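Local coordinates for protein acyltransferase (Actinoplanes teichomyceticus, PDB 4Q38) that transfers long aliphatic acyl chains from acyl-CoA to an amino sugar of teicoplanin-type glycopeptide antibiotics, at residues L155-L158 with G159-V162; Q177-T180 with T181-L184; V127-F130 with L131-P135; I293-F296 with V297-N301; A163-R166 with R167-Q171. All coordinates share one frame; numbering follows the deposited sequence.

Contact 1 of 5, residues L155-L158 with G159-V162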
# COMPACT_ATOMS: atom_id res chain seq x y z
N LEU A 155 6.37 -7.45 4.33
CA LEU A 155 6.11 -7.78 2.93
C LEU A 155 4.80 -8.54 2.69
O LEU A 155 4.33 -8.58 1.56
CB LEU A 155 7.32 -8.54 2.33
CG LEU A 155 8.64 -7.75 2.29
CD1 LEU A 155 9.78 -8.61 1.76
CD2 LEU A 155 8.51 -6.47 1.47
N THR A 156 4.24 -9.15 3.75
CA THR A 156 2.96 -9.89 3.65
C THR A 156 1.77 -9.03 3.26
O THR A 156 0.73 -9.59 2.88
CB THR A 156 2.55 -10.61 4.96
OG1 THR A 156 2.32 -9.64 6.00
CG2 THR A 156 3.60 -11.63 5.39
N GLN A 157 1.87 -7.70 3.34
CA GLN A 157 0.75 -6.90 2.84
C GLN A 157 0.49 -7.15 1.35
O GLN A 157 -0.60 -6.85 0.87
CB GLN A 157 0.84 -5.39 3.14
CG GLN A 157 -0.56 -4.75 3.01
CD GLN A 157 -0.67 -3.31 3.46
OE1 GLN A 157 -1.75 -2.86 3.91
NE2 GLN A 157 0.40 -2.57 3.34
N LEU A 158 1.46 -7.71 0.62
CA LEU A 158 1.20 -8.07 -0.77
C LEU A 158 -0.03 -8.97 -0.87
O LEU A 158 -0.92 -8.74 -1.69
CB LEU A 158 2.41 -8.77 -1.42
CG LEU A 158 2.16 -9.26 -2.85
CD1 LEU A 158 1.89 -8.10 -3.82
CD2 LEU A 158 3.32 -10.12 -3.34
N GLY A 159 -0.08 -9.99 -0.02
CA GLY A 159 -1.22 -10.92 -0.03
C GLY A 159 -2.54 -10.23 0.25
O GLY A 159 -3.54 -10.50 -0.41
N GLU A 160 -2.54 -9.33 1.23
CA GLU A 160 -3.73 -8.55 1.58
C GLU A 160 -4.22 -7.75 0.38
O GLU A 160 -5.41 -7.72 0.08
CB GLU A 160 -3.38 -7.62 2.75
CG GLU A 160 -4.48 -6.62 3.14
CD GLU A 160 -4.05 -5.66 4.24
OE1 GLU A 160 -3.52 -6.15 5.26
OE2 GLU A 160 -4.25 -4.43 4.11
N LEU A 161 -3.29 -7.11 -0.32
CA LEU A 161 -3.65 -6.23 -1.44
C LEU A 161 -4.11 -7.04 -2.64
O LEU A 161 -5.01 -6.62 -3.37
CB LEU A 161 -2.47 -5.33 -1.80
CG LEU A 161 -2.02 -4.33 -0.70
CD1 LEU A 161 -0.62 -3.81 -1.00
CD2 LEU A 161 -3.01 -3.17 -0.56
N VAL A 162 -3.51 -8.22 -2.84
CA VAL A 162 -4.01 -9.15 -3.85
C VAL A 162 -5.46 -9.56 -3.52
O VAL A 162 -6.35 -9.47 -4.37
CB VAL A 162 -3.07 -10.37 -3.99
CG1 VAL A 162 -3.65 -11.40 -4.95
CG2 VAL A 162 -1.70 -9.92 -4.47
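Leu161 N and Val162 N donate to Gln157 O (3.0 Å) and Leu158 O (2.9 Å) in nearly straight i to i+4 bonds, while Gly159 N makes a weaker, bent bond to Thr156 O. This is the opening turn of helix 157-169, in the N-terminal domain of the N-acyltransferase, and Gln157 lines the pocket of the decanoyl-glucosamine ligand. Gln157 and Glu160 extend from one flank of the turn, both touching Pro213. The methylene CG of Gln157 lies 3.8 Å from Glu160 CD, and the amide stands nearly perpendicular to the carboxylate, the planes 80° apart. Glu160 is stretched out, with CG opposite its own backbone N (chi1 173°), which carries the buried carboxylate to two successive peptide N-H groups: OE1 accepts from Trp215 N and OE2 from Glu214 N. Two bonds, one to each oxygen, fix the rotation of the group and would help to keep it ionised. Leu161 CG lies 4.0 Å from Gln157 CG, and the side chain goes on to touch Thr180 of helix 177-184. On the side turned to helix 125-143, Leu158 meets Phe130, and its CD1 crosses Val162 CG2 at an angle, 4.1 Å away. That same Val162 methyl, CG2, sits 3.1 Å from Leu158 O, the oxygen that already receives the N-H of Val162.

Contact 2 of 5, residues Q177-T180 with T181-L184. With TEC (2-amino-6-O-decanoyl-2-deoxy-beta-D-glucopyranose), chain E.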
# COMPACT_ATOMS: atom_id res chain seq x y z
N GLN A 177 0.00 -0.69 -6.55
CA GLN A 177 1.45 -0.63 -6.75
C GLN A 177 2.13 0.65 -6.23
O GLN A 177 3.31 0.61 -5.91
CB GLN A 177 1.85 -0.87 -8.21
CG GLN A 177 1.36 0.17 -9.21
CD GLN A 177 -0.07 -0.06 -9.68
OE1 GLN A 177 -0.78 -0.91 -9.15
NE2 GLN A 177 -0.49 0.69 -10.68
N TRP A 178 1.40 1.76 -6.16
CA TRP A 178 1.97 2.99 -5.59
C TRP A 178 2.33 2.75 -4.15
O TRP A 178 3.38 3.19 -3.68
CB TRP A 178 1.04 4.19 -5.76
CG TRP A 178 -0.14 4.21 -4.83
CD1 TRP A 178 -1.43 3.73 -5.07
CD2 TRP A 178 -0.18 4.74 -3.45
NE1 TRP A 178 -2.24 3.93 -3.97
CE2 TRP A 178 -1.55 4.53 -2.97
CE3 TRP A 178 0.75 5.36 -2.61
CZ2 TRP A 178 -1.95 4.92 -1.70
CZ3 TRP A 178 0.33 5.75 -1.33
CH2 TRP A 178 -0.98 5.53 -0.88
N TRP A 179 1.46 2.03 -3.44
CA TRP A 179 1.64 1.75 -2.02
C TRP A 179 2.73 0.74 -1.75
O TRP A 179 3.52 0.92 -0.82
CB TRP A 179 0.32 1.35 -1.37
CG TRP A 179 0.39 1.07 0.10
CD1 TRP A 179 0.03 -0.10 0.76
CD2 TRP A 179 0.87 1.97 1.16
NE1 TRP A 179 0.24 0.00 2.11
CE2 TRP A 179 0.74 1.22 2.42
CE3 TRP A 179 1.38 3.27 1.19
CZ2 TRP A 179 1.11 1.77 3.64
CZ3 TRP A 179 1.75 3.81 2.43
CH2 TRP A 179 1.61 3.08 3.63
N THR A 180 2.80 -0.31 -2.57
CA THR A 180 3.87 -1.30 -2.38
C THR A 180 5.28 -0.76 -2.67
O THR A 180 6.25 -1.40 -2.28
CB THR A 180 3.64 -2.63 -3.16
OG1 THR A 180 3.36 -2.32 -4.52
CG2 THR A 180 2.46 -3.43 -2.56
N THR A 181 5.40 0.42 -3.29
CA THR A 181 6.74 1.04 -3.43
C THR A 181 7.33 1.37 -2.07
O THR A 181 8.54 1.45 -1.94
CB THR A 181 6.78 2.35 -4.29
OG1 THR A 181 6.05 3.40 -3.64
CG2 THR A 181 6.25 2.13 -5.70
N TYR A 182 6.47 1.58 -1.07
CA TYR A 182 6.95 1.83 0.30
C TYR A 182 7.60 0.58 0.87
O TYR A 182 8.73 0.63 1.38
CB TYR A 182 5.81 2.29 1.21
CG TYR A 182 5.39 3.74 1.05
CD1 TYR A 182 4.65 4.15 -0.06
CD2 TYR A 182 5.69 4.69 2.04
CE1 TYR A 182 4.25 5.48 -0.20
CE2 TYR A 182 5.29 6.02 1.90
CZ TYR A 182 4.58 6.40 0.78
OH TYR A 182 4.17 7.71 0.64
N HIS A 183 6.90 -0.55 0.78
CA HIS A 183 7.45 -1.81 1.29
C HIS A 183 8.72 -2.14 0.56
O HIS A 183 9.71 -2.52 1.18
CB HIS A 183 6.47 -2.97 1.11
CG HIS A 183 5.05 -2.66 1.53
ND1 HIS A 183 4.33 -1.67 0.98
CD2 HIS A 183 4.22 -3.29 2.46
CE1 HIS A 183 3.10 -1.65 1.53
NE2 HIS A 183 3.03 -2.65 2.43
N LEU A 184 8.69 -2.00 -0.76
CA LEU A 184 9.82 -2.40 -1.63
C LEU A 184 11.04 -1.49 -1.55
O LEU A 184 12.15 -1.89 -1.93
CB LEU A 184 9.35 -2.54 -3.09
CG LEU A 184 8.37 -3.70 -3.36
CD1 LEU A 184 7.85 -3.66 -4.80
CD2 LEU A 184 8.98 -5.04 -3.05
CAV TEC E . -7.72 5.92 15.71
CAU TEC E . -6.53 5.02 15.42
CAT TEC E . -5.35 5.77 14.87
CAS TEC E . -5.76 6.76 13.81
CAR TEC E . -4.59 7.03 12.91
CAQ TEC E . -4.88 6.38 11.60
CAP TEC E . -3.81 6.59 10.59
CAO TEC E . -4.04 5.55 9.54
CAN TEC E . -3.53 5.99 8.22
CAM TEC E . -3.51 4.86 7.23
OAW TEC E . -3.77 3.73 7.56
O6 TEC E . -3.31 5.27 5.96
C6 TEC E . -2.32 4.66 5.15
C5 TEC E . -2.94 3.92 3.94
O5 TEC E . -2.31 4.25 2.74
C1 TEC E . -3.33 3.80 1.81
O1 TEC E . -3.47 4.43 0.68
C2 TEC E . -3.10 2.33 1.58
N2 TEC E . -4.10 1.86 0.64
C3 TEC E . -3.41 1.79 2.89
O3 TEC E . -2.88 0.58 2.73
C4 TEC E . -2.74 2.46 4.06
O4 TEC E . -3.36 2.11 5.14
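Trp179 is enclosed on both faces, by His183 on one and by the sugar of the decanoyl-glucosamine ligand on the opposite one. His183 points its edge at the indole: CE1 stands 3.3 Å above the plane in a T-shaped arrangement, the rings at 90°. Across the indole the ligand hydroxyl O3 lies 3.2 Å from Trp179 NE1, above the ring and not in its plane. Trp178 meets the sugar differently, at its rim, where CZ2 makes a tight approach to ligand O1; a face of this indole rests on Trp179 CB. Tyr182 completes the aromatic cluster with Trp179 and His183. Trp179 CZ3 lies 3.7 Å above the centre of the phenol, whose plane is tilted 39° from the indole, while Trp178 CZ3 meets Tyr182 CE1 obliquely, from the same side of the phenol, at 4.1 Å. All four rings project from the short helix 177-184 of the N-terminal N-acyltransferase family region, so two turns of helix build one wall of the sugar pocket. Behind the rings, the backbone is held: Thr181 OG1 donates to Trp178 O over 2.7 Å, made possible by a chi1 of 66° that swings the hydroxyl back over its own backbone. His183 ND1 gives a weak bond to Trp179 O, and its NE2 is probably hydrogen-bonded to the side-chain amide of Gln157. Farther out, Trp179 meets His211 edge-to-face, Tyr182 makes a cation-pi contact with Arg185, and Leu188 of strand 188-191 packs against Trp179, Tyr182 and His183.

Contact 3 of 5, residues V127-F130 with L131-P135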
# COMPACT_ATOMS: atom_id res chain seq x y z
N VAL A 127 2.41 -7.59 -9.22
CA VAL A 127 2.83 -8.72 -8.39
C VAL A 127 4.20 -9.23 -8.86
O VAL A 127 5.08 -9.54 -8.03
CB VAL A 127 1.78 -9.85 -8.40
CG1 VAL A 127 2.26 -11.04 -7.58
CG2 VAL A 127 0.45 -9.34 -7.87
N TYR A 128 4.39 -9.33 -10.18
CA TYR A 128 5.70 -9.75 -10.73
C TYR A 128 6.78 -8.73 -10.39
O TYR A 128 7.90 -9.11 -10.05
CB TYR A 128 5.63 -9.99 -12.25
CG TYR A 128 4.62 -11.05 -12.62
CD1 TYR A 128 4.73 -12.35 -12.11
CD2 TYR A 128 3.53 -10.74 -13.42
CE1 TYR A 128 3.78 -13.31 -12.41
CE2 TYR A 128 2.57 -11.70 -13.73
CZ TYR A 128 2.71 -12.98 -13.22
OH TYR A 128 1.77 -13.93 -13.51
N VAL A 129 6.44 -7.45 -10.49
CA VAL A 129 7.34 -6.39 -10.02
C VAL A 129 7.74 -6.65 -8.57
O VAL A 129 8.93 -6.62 -8.25
CB VAL A 129 6.72 -4.98 -10.12
CG1 VAL A 129 7.67 -3.94 -9.52
CG2 VAL A 129 6.45 -4.61 -11.57
N PHE A 130 6.74 -6.92 -7.72
CA PHE A 130 6.99 -7.13 -6.29
C PHE A 130 7.92 -8.35 -6.10
O PHE A 130 8.93 -8.25 -5.40
CB PHE A 130 5.67 -7.33 -5.53
CG PHE A 130 5.78 -7.20 -4.03
CD1 PHE A 130 6.34 -8.22 -3.26
CD2 PHE A 130 5.26 -6.07 -3.38
CE1 PHE A 130 6.42 -8.10 -1.87
CE2 PHE A 130 5.34 -5.95 -2.00
CZ PHE A 130 5.91 -6.97 -1.24
N LEU A 131 7.56 -9.47 -6.73
CA LEU A 131 8.36 -10.71 -6.64
C LEU A 131 9.81 -10.50 -7.10
O LEU A 131 10.75 -10.99 -6.48
CB LEU A 131 7.72 -11.84 -7.47
CG LEU A 131 6.35 -12.34 -7.02
CD1 LEU A 131 5.79 -13.40 -7.96
CD2 LEU A 131 6.39 -12.85 -5.59
N ALA A 132 9.98 -9.76 -8.19
CA ALA A 132 11.30 -9.52 -8.75
C ALA A 132 12.14 -8.62 -7.84
O ALA A 132 13.38 -8.63 -7.91
CB ALA A 132 11.18 -8.91 -10.13
N THR A 133 11.46 -7.87 -6.97
CA THR A 133 12.12 -6.85 -6.15
C THR A 133 12.36 -7.34 -4.72
O THR A 133 13.11 -6.72 -3.96
CB THR A 133 11.30 -5.54 -6.16
OG1 THR A 133 11.02 -5.18 -7.52
CG2 THR A 133 12.04 -4.38 -5.49
N VAL A 134 11.76 -8.48 -4.36
CA VAL A 134 11.94 -9.05 -3.02
C VAL A 134 13.43 -9.24 -2.65
O VAL A 134 13.82 -8.85 -1.54
CB VAL A 134 11.13 -10.36 -2.82
CG1 VAL A 134 11.61 -11.13 -1.59
CG2 VAL A 134 9.64 -10.06 -2.72
N PRO A 135 14.25 -9.83 -3.56
CA PRO A 135 15.65 -10.03 -3.17
C PRO A 135 16.36 -8.71 -2.84
O PRO A 135 17.06 -8.64 -1.83
CB PRO A 135 16.28 -10.69 -4.41
CG PRO A 135 15.14 -11.36 -5.10
CD PRO A 135 13.95 -10.44 -4.87
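Phe130 overlaps Val134 one turn further on, its CD1 and CE1 meeting the methyl CG2 obliquely, with CD1 at 3.8 Å. The phenyl reaches there because CG lies opposite the backbone N (chi1 -165°), which swings the ring out beside the following turn. Leu131 packs back the other way: CG sits 3.2 Å from Val127 O, and its methyl CD1 touches both Val127 CG1 (4.3 Å) and Tyr128 CD1 (4.4 Å). The helix is regular at this end, with a nearly straight bond from Leu131 N to Val127 O, but it kinks at Pro135, whose nitrogen has no proton to offer the preceding turn. Just before the kink the bonding shifts. Thr133 N approaches Phe130 O from above the carbonyl plane, and Val134 N shares that oxygen through a weak, bent bond of 121°. Thr133 OG1 donates to Val129 O over 2.6 Å, alongside Val129, and it is also hydrogen-bonded to His94 ND1. Helix 125-143 is thus packed on several flanks in the N-terminal domain, away from the ligand sites. Tyr128, Val129 and Thr133 face helix 84-98, with Tyr128 OH bonded to Ile73 O; Phe130 lies between Leu158 of helix 157-169 and Thr180 and Leu184 of helix 177-184, and Val127 touches Val162.

Contact 4 of 5, residues I293-F296 with V297-N301. With COA (coenzyme A), chain D.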
# COMPACT_ATOMS: atom_id res chain seq x y z
N ILE A 293 -13.37 6.78 2.87
CA ILE A 293 -14.11 5.95 3.82
C ILE A 293 -14.87 4.83 3.09
O ILE A 293 -15.01 3.72 3.61
CB ILE A 293 -15.01 6.78 4.79
CG1 ILE A 293 -15.38 5.95 6.03
CG2 ILE A 293 -16.26 7.31 4.09
CD1 ILE A 293 -15.94 6.78 7.19
N LEU A 294 -15.34 5.11 1.88
CA LEU A 294 -16.05 4.10 1.10
C LEU A 294 -15.08 2.99 0.66
O LEU A 294 -15.43 1.81 0.71
CB LEU A 294 -16.78 4.74 -0.09
CG LEU A 294 -18.06 5.53 0.25
CD1 LEU A 294 -18.48 6.42 -0.92
CD2 LEU A 294 -19.19 4.61 0.66
N GLU A 295 -13.87 3.37 0.28
CA GLU A 295 -12.82 2.38 -0.05
C GLU A 295 -12.56 1.47 1.15
O GLU A 295 -12.68 0.25 1.05
CB GLU A 295 -11.52 3.06 -0.50
CG GLU A 295 -10.29 2.16 -0.58
CD GLU A 295 -10.36 1.10 -1.69
OE1 GLU A 295 -11.14 1.27 -2.64
OE2 GLU A 295 -9.63 0.09 -1.59
N PHE A 296 -12.25 2.06 2.29
CA PHE A 296 -11.85 1.26 3.44
C PHE A 296 -12.94 0.52 4.21
O PHE A 296 -12.66 -0.48 4.88
CB PHE A 296 -10.95 2.08 4.37
CG PHE A 296 -9.61 2.37 3.78
CD1 PHE A 296 -8.68 1.33 3.61
CD2 PHE A 296 -9.29 3.64 3.35
CE1 PHE A 296 -7.44 1.58 3.04
CE2 PHE A 296 -8.05 3.90 2.77
CZ PHE A 296 -7.12 2.86 2.62
N VAL A 297 -14.17 0.99 4.09
CA VAL A 297 -15.29 0.30 4.73
C VAL A 297 -15.94 -0.73 3.80
O VAL A 297 -16.36 -1.78 4.26
CB VAL A 297 -16.34 1.29 5.30
CG1 VAL A 297 -17.55 0.57 5.85
CG2 VAL A 297 -15.71 2.13 6.41
N PHE A 298 -16.00 -0.42 2.51
CA PHE A 298 -16.71 -1.28 1.55
C PHE A 298 -15.89 -1.74 0.35
O PHE A 298 -16.39 -2.53 -0.46
CB PHE A 298 -17.93 -0.54 0.98
CG PHE A 298 -18.91 -0.07 2.01
CD1 PHE A 298 -19.76 -0.96 2.66
CD2 PHE A 298 -19.00 1.29 2.31
CE1 PHE A 298 -20.68 -0.50 3.59
CE2 PHE A 298 -19.92 1.75 3.26
CZ PHE A 298 -20.76 0.85 3.89
N ARG A 299 -14.66 -1.24 0.20
CA ARG A 299 -13.90 -1.39 -1.05
C ARG A 299 -14.81 -1.00 -2.21
O ARG A 299 -15.02 -1.77 -3.15
CB ARG A 299 -13.35 -2.81 -1.24
CG ARG A 299 -12.39 -3.29 -0.15
CD ARG A 299 -11.14 -2.44 -0.06
NE ARG A 299 -10.41 -2.72 1.18
CZ ARG A 299 -9.30 -2.11 1.57
NH1 ARG A 299 -8.77 -1.16 0.82
NH2 ARG A 299 -8.73 -2.44 2.72
N TYR A 300 -15.34 0.22 -2.11
CA TYR A 300 -16.39 0.71 -2.98
C TYR A 300 -15.96 0.72 -4.45
O TYR A 300 -14.90 1.23 -4.79
CB TYR A 300 -16.81 2.11 -2.55
CG TYR A 300 -18.02 2.64 -3.27
CD1 TYR A 300 -19.26 2.02 -3.14
CD2 TYR A 300 -17.93 3.77 -4.08
CE1 TYR A 300 -20.38 2.51 -3.79
CE2 TYR A 300 -19.04 4.27 -4.74
CZ TYR A 300 -20.26 3.63 -4.60
OH TYR A 300 -21.37 4.11 -5.25
N ASN A 301 -16.80 0.13 -5.29
CA ASN A 301 -16.59 0.14 -6.73
C ASN A 301 -17.84 0.58 -7.49
O ASN A 301 -18.26 -0.05 -8.45
CB ASN A 301 -16.10 -1.24 -7.20
CG ASN A 301 -15.61 -1.23 -8.64
OD1 ASN A 301 -15.83 -2.20 -9.37
ND2 ASN A 301 -14.96 -0.15 -9.05
N1A COA D . -15.56 -2.29 7.47
C2A COA D . -16.73 -2.65 8.02
N3A COA D . -16.99 -2.59 9.34
C4A COA D . -16.04 -2.15 10.20
C5A COA D . -14.72 -1.73 9.67
C6A COA D . -14.52 -1.83 8.21
N6A COA D . -13.36 -1.46 7.62
N7A COA D . -13.99 -1.35 10.74
C8A COA D . -14.76 -1.49 11.84
N9A COA D . -15.98 -1.98 11.52
C1B COA D . -17.09 -2.26 12.45
C2B COA D . -16.71 -3.17 13.61
O2B COA D . -16.89 -4.54 13.25
C3B COA D . -17.66 -2.71 14.69
O3B COA D . -18.96 -3.23 14.41
P3B COA D . -20.12 -3.40 15.52
O7A COA D . -19.66 -4.59 16.31
O8A COA D . -21.35 -3.59 14.67
O9A COA D . -20.14 -2.11 16.30
C4B COA D . -17.71 -1.20 14.46
O4B COA D . -17.49 -1.03 13.06
C5B COA D . -16.68 -0.40 15.27
O5B COA D . -15.35 -0.80 14.89
P1A COA D . -14.04 -0.35 15.70
O1A COA D . -13.88 -1.15 16.96
O2A COA D . -14.07 1.15 15.78
O3A COA D . -12.86 -0.76 14.66
P2A COA D . -12.15 -2.20 14.56
O4A COA D . -10.99 -2.25 15.53
O5A COA D . -13.16 -3.32 14.60
O6A COA D . -11.59 -2.13 13.05
CBP COA D . -9.82 -1.52 11.46
CCP COA D . -10.62 -1.14 12.69
CDP COA D . -8.89 -0.35 11.19
CEP COA D . -9.02 -2.77 11.77
CAP COA D . -10.76 -1.77 10.25
OAP COA D . -11.60 -0.64 10.05
C9P COA D . -10.09 -2.09 8.93
O9P COA D . -9.62 -3.20 8.72
N8P COA D . -10.09 -1.13 8.00
C7P COA D . -9.34 -1.25 6.75
C6P COA D . -7.95 -0.65 6.89
C5P COA D . -8.02 0.85 7.13
O5P COA D . -9.09 1.44 7.07
N4P COA D . -6.87 1.46 7.43
C3P COA D . -6.73 2.91 7.45
C2P COA D . -6.63 3.53 6.06
S1P COA D . -6.47 5.34 6.18
O HOH W 1 -13.16 2.72 -3.37
O HOH W 2 -12.15 -2.92 3.53
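Leu294 is the bump that Phe298 and Tyr300 close around at the C-terminal end of helix 290-298, in the GNAT-like domain that binds coenzyme A. Its CB lies 3.6 Å from Tyr300 CB, its CD1 sits over the rim of the tyrosine ring, and its other methyl, CD2, presses on Phe298 CD2 at 3.7 Å. Arg299, with a positive phi of 48°, turns the chain out of the helix and folds Tyr300 back along the leucine. Leu294 O receives the N-H groups of both Phe298 and Tyr300, from opposite faces of its carbonyl plane. On another side of the helix, Phe296 offers a flat surface to the cofactor: C2P of the pantetheine arm sits 3.4 Å above the ring centre, while Glu295 CG lies over the other face. Phe296 O accepts the adenine amine N6A, and Val297 CG1 touches the same base, so adenine and pantetheine arm both follow the contour of this helix end. A chi2 of 68° bends Glu295 toward Arg299, which is itself folded at chi2. They join in a salt bridge, Arg299 NH1 to Glu295 OE2 at 2.8 Å, with the oxygen in the guanidinium plane and approached on its anti side. Second partners reach the pair from elsewhere, Glu214 at Arg299 NH2 and Lys168 at Glu295 OE1. A water donates both to Glu295 OE1 (2.6 Å) and to Tyr300 O (2.7 Å).

Contact 5 of 5, residues A163-R166 with R167-Q171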
# COMPACT_ATOMS: atom_id res chain seq x y z
N ALA A 163 -5.70 -9.99 -2.28
CA ALA A 163 -7.05 -10.37 -1.82
C ALA A 163 -8.07 -9.24 -2.00
O ALA A 163 -9.19 -9.47 -2.45
CB ALA A 163 -7.03 -10.84 -0.37
N ILE A 164 -7.65 -8.02 -1.65
CA ILE A 164 -8.48 -6.83 -1.84
C ILE A 164 -8.86 -6.63 -3.31
O ILE A 164 -10.01 -6.33 -3.60
CB ILE A 164 -7.78 -5.56 -1.29
CG1 ILE A 164 -7.88 -5.53 0.25
CG2 ILE A 164 -8.35 -4.29 -1.92
CD1 ILE A 164 -6.85 -4.62 0.90
N HIS A 165 -7.91 -6.79 -4.22
CA HIS A 165 -8.25 -6.65 -5.64
C HIS A 165 -9.39 -7.54 -6.03
O HIS A 165 -10.36 -7.09 -6.67
CB HIS A 165 -7.04 -6.90 -6.55
CG HIS A 165 -7.34 -6.67 -8.02
ND1 HIS A 165 -8.06 -7.54 -8.75
CD2 HIS A 165 -7.02 -5.62 -8.86
CE1 HIS A 165 -8.19 -7.08 -10.00
NE2 HIS A 165 -7.55 -5.90 -10.07
N ARG A 166 -9.32 -8.80 -5.61
CA ARG A 166 -10.32 -9.80 -5.99
C ARG A 166 -11.68 -9.52 -5.35
O ARG A 166 -12.71 -9.67 -5.99
CB ARG A 166 -9.84 -11.21 -5.66
CG ARG A 166 -10.80 -12.32 -6.08
CD ARG A 166 -10.22 -13.70 -5.78
NE ARG A 166 -9.03 -13.98 -6.58
CZ ARG A 166 -9.03 -14.55 -7.79
NH1 ARG A 166 -10.17 -14.90 -8.37
NH2 ARG A 166 -7.87 -14.76 -8.41
N ARG A 167 -11.67 -9.11 -4.08
CA ARG A 167 -12.92 -8.72 -3.40
C ARG A 167 -13.58 -7.54 -4.12
O ARG A 167 -14.79 -7.53 -4.35
CB ARG A 167 -12.65 -8.38 -1.92
CG ARG A 167 -13.90 -8.04 -1.10
CD ARG A 167 -13.53 -7.32 0.20
NE ARG A 167 -12.37 -7.93 0.86
CZ ARG A 167 -11.53 -7.30 1.68
NH1 ARG A 167 -11.69 -6.01 1.98
NH2 ARG A 167 -10.51 -7.96 2.21
N LYS A 168 -12.77 -6.56 -4.50
CA LYS A 168 -13.26 -5.32 -5.09
C LYS A 168 -13.76 -5.47 -6.53
O LYS A 168 -14.81 -4.91 -6.89
CB LYS A 168 -12.16 -4.25 -5.01
CG LYS A 168 -12.60 -2.85 -5.38
CD LYS A 168 -11.49 -1.85 -5.11
CE LYS A 168 -11.95 -0.44 -5.46
NZ LYS A 168 -10.84 0.55 -5.35
N TYR A 169 -13.02 -6.22 -7.35
CA TYR A 169 -13.27 -6.25 -8.79
C TYR A 169 -13.78 -7.58 -9.33
O TYR A 169 -14.37 -7.62 -10.42
CB TYR A 169 -12.01 -5.84 -9.56
CG TYR A 169 -11.48 -4.47 -9.21
CD1 TYR A 169 -12.15 -3.31 -9.63
CD2 TYR A 169 -10.31 -4.33 -8.49
CE1 TYR A 169 -11.66 -2.06 -9.31
CE2 TYR A 169 -9.81 -3.08 -8.17
CZ TYR A 169 -10.49 -1.95 -8.58
OH TYR A 169 -9.98 -0.71 -8.26
N GLY A 170 -13.53 -8.66 -8.60
CA GLY A 170 -14.06 -9.97 -8.95
C GLY A 170 -13.09 -10.93 -9.62
O GLY A 170 -13.41 -12.11 -9.80
N GLN A 171 -11.92 -10.44 -10.03
CA GLN A 171 -10.89 -11.32 -10.59
C GLN A 171 -9.52 -10.96 -10.02
O GLN A 171 -9.38 -9.95 -9.33
CB GLN A 171 -10.89 -11.29 -12.13
CG GLN A 171 -10.27 -10.06 -12.76
CD GLN A 171 -11.13 -8.83 -12.62
OE1 GLN A 171 -10.83 -7.94 -11.82
NE2 GLN A 171 -12.22 -8.77 -13.39
O HOH W 3 -12.82 -14.65 -7.68
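His165 offers a ring face to Tyr169 and reaches past the helix end to Gln171. From CB, a chi1 of -176° sends CG away from the backbone N. CG then lies 3.8 Å from Tyr169 CD2, the atom that stands 3.5 Å above the middle of the imidazole. ND1 donates to Gln171 O over 2.8 Å, with that oxygen in the ring plane, while the neighbouring CE1 lies 3.3 Å from Gln171 OE1. Farther round the ring, CD2 is 3.6 Å from the same Tyr169 CD2, and at the tip NE2 is hydrogen-bonded to Tyr116 OH, so both nitrogens are satisfied and the rotation of the imidazole is fixed. Arg166 lays its guanidinium face over Gln171 C and turns to Asp69 and Glu72 in salt bridges; a water accepts from Arg166 NH1. Arg167 and Lys168 instead reach toward the C-terminal domain, to Glu214 and Glu295. Gly170 N still bonds to Arg166 O (2.9 Å), but its positive phi of 102° takes the chain out of helix 157-169: a helix C-terminus ended by a glycine of positive phi, the residue just past the last helical turn, tied to that turn by the histidine.

Along the chain the order is contact 3, 1, 5, 2, 4. Contacts 1 and 5 are successive parts of helix 157-169, their centres 13 Å apart. Contacts 1, 2 and 3 lie 11 to 12 Å from one another and touch pairwise, with Phe130 common to all three packings, so helices 125-143, 157-169 and 177-184 form one core of the N-terminal domain. Contact 4 belongs to the GNAT-like domain, about 27 Å between centres from contact 3. Contact 5 bridges the domains, joined to contact 4 by the salt bridge of Lys168 with Glu295. The acyl sugar lies between contacts 1 and 2 on one side and contact 4 on the other, and coenzyme A packs on contact 4.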